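Local coordinates for protein MDM10 isoform 1 (Saccharomyces cerevisiae, PDB 7BTX) that forms part of the ERMES complex tethering mitochondria to the endoplasmic reticulum, and takes part in late assembly of the outer-membrane TOM translocase, at residues D26-A29 / T30-L34. Sequence-based numbering, arbitrary orientation.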
# COMPACT_ATOMS: atom_id res chain seq x y z
N ASP D 26 -21.12 24.38 -23.28
CA ASP D 26 -21.75 25.13 -22.21
C ASP D 26 -23.21 25.38 -22.53
O ASP D 26 -23.82 26.32 -22.01
CB ASP D 26 -21.04 26.45 -21.96
CG ASP D 26 -19.64 26.27 -21.42
OD1 ASP D 26 -18.67 26.51 -22.18
OD2 ASP D 26 -19.49 25.90 -20.24
N ILE D 27 -23.79 24.55 -23.40
CA ILE D 27 -25.19 24.69 -23.78
C ILE D 27 -26.04 24.00 -22.73
O ILE D 27 -27.07 24.53 -22.30
CB ILE D 27 -25.42 24.17 -25.22
CG1 ILE D 27 -26.89 24.24 -25.61
CG2 ILE D 27 -24.82 22.78 -25.45
CD1 ILE D 27 -27.09 24.38 -27.09
N THR D 28 -25.61 22.82 -22.28
CA THR D 28 -26.12 22.22 -21.05
C THR D 28 -25.04 22.43 -20.00
O THR D 28 -24.23 21.53 -19.75
CB THR D 28 -26.40 20.74 -21.24
OG1 THR D 28 -25.23 20.09 -21.76
CG2 THR D 28 -27.55 20.53 -22.20
N ALA D 29 -25.01 23.60 -19.39
CA ALA D 29 -24.00 23.85 -18.37
C ALA D 29 -24.69 24.00 -17.03
O ALA D 29 -24.17 23.58 -16.00
CB ALA D 29 -23.19 25.10 -18.70
N THR D 30 -25.89 24.59 -17.05
CA THR D 30 -26.67 24.72 -15.83
C THR D 30 -27.28 23.38 -15.43
O THR D 30 -27.54 23.15 -14.25
CB THR D 30 -27.73 25.79 -16.04
OG1 THR D 30 -27.13 26.92 -16.68
CG2 THR D 30 -28.26 26.28 -14.71
N SER D 31 -27.48 22.48 -16.39
CA SER D 31 -27.92 21.12 -16.11
C SER D 31 -26.79 20.19 -15.72
O SER D 31 -27.05 19.01 -15.46
CB SER D 31 -28.64 20.54 -17.33
OG SER D 31 -28.64 19.13 -17.29
N ARG D 32 -25.55 20.66 -15.71
CA ARG D 32 -24.44 19.87 -15.20
C ARG D 32 -23.90 20.41 -13.89
O ARG D 32 -23.30 19.65 -13.12
CB ARG D 32 -23.30 19.82 -16.23
CG ARG D 32 -23.70 19.19 -17.54
CD ARG D 32 -22.48 18.86 -18.39
NE ARG D 32 -21.49 19.93 -18.38
CZ ARG D 32 -21.26 20.75 -19.41
NH1 ARG D 32 -21.96 20.61 -20.53
NH2 ARG D 32 -20.35 21.70 -19.32
N THR D 33 -24.10 21.69 -13.62
CA THR D 33 -23.73 22.31 -12.36
C THR D 33 -24.76 21.98 -11.29
O THR D 33 -24.40 21.75 -10.12
CB THR D 33 -23.60 23.82 -12.56
OG1 THR D 33 -22.55 24.08 -13.49
CG2 THR D 33 -23.29 24.55 -11.26
N LEU D 34 -26.03 21.88 -11.67
CA LEU D 34 -27.09 21.65 -10.70
C LEU D 34 -27.40 20.18 -10.47
O LEU D 34 -28.01 19.85 -9.45
CB LEU D 34 -28.36 22.38 -11.14
CG LEU D 34 -28.21 23.89 -10.98
CD1 LEU D 34 -29.37 24.68 -11.53
CD2 LEU D 34 -28.12 24.14 -9.53
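The first turn of the short helix 30-33, inside the beta-barrel of MDM10, illustrates how a helix start gathers donors on one carbonyl: Ala29 O accepts hydrogen bonds from both the backbone N and the hydroxyl of Thr33. Thr33 N donates to Ala29 O over 3.0 Å with an N-H...O angle of 145°, closing an alpha-helical turn. The hydroxyl Thr33 OG1 gives a second bond to Ala29 O, also 3.0 Å long, from the opposite face of the carbonyl plane. With chi1 at -63°, OG1 lies beside its own backbone N, which lets one residue grip the oxygen twice; a weak bond from Arg32 N adds a third donor. A bend at chi3 (-44°) folds the Arg32 chain back over Thr28 and Ala29. Its guanidinium has Thr28 O and Ala29 CA over one face, the latter 4.2 Å above the plane, and NH2 hydrogen-bonds to Glu25 O. Asp26 OD2 stays 4.4 Å from Arg32 NH2, too far for a salt bridge, while Asp26 OD1 is hydrogen-bonded to Thr20 OG1. Ser31 touches Thr281 and Leu34 packs on Cys293. A threonine hydroxyl bonding back to the carbonyl four residues earlier is common in helices, here within a mitochondrial outer-membrane barrel.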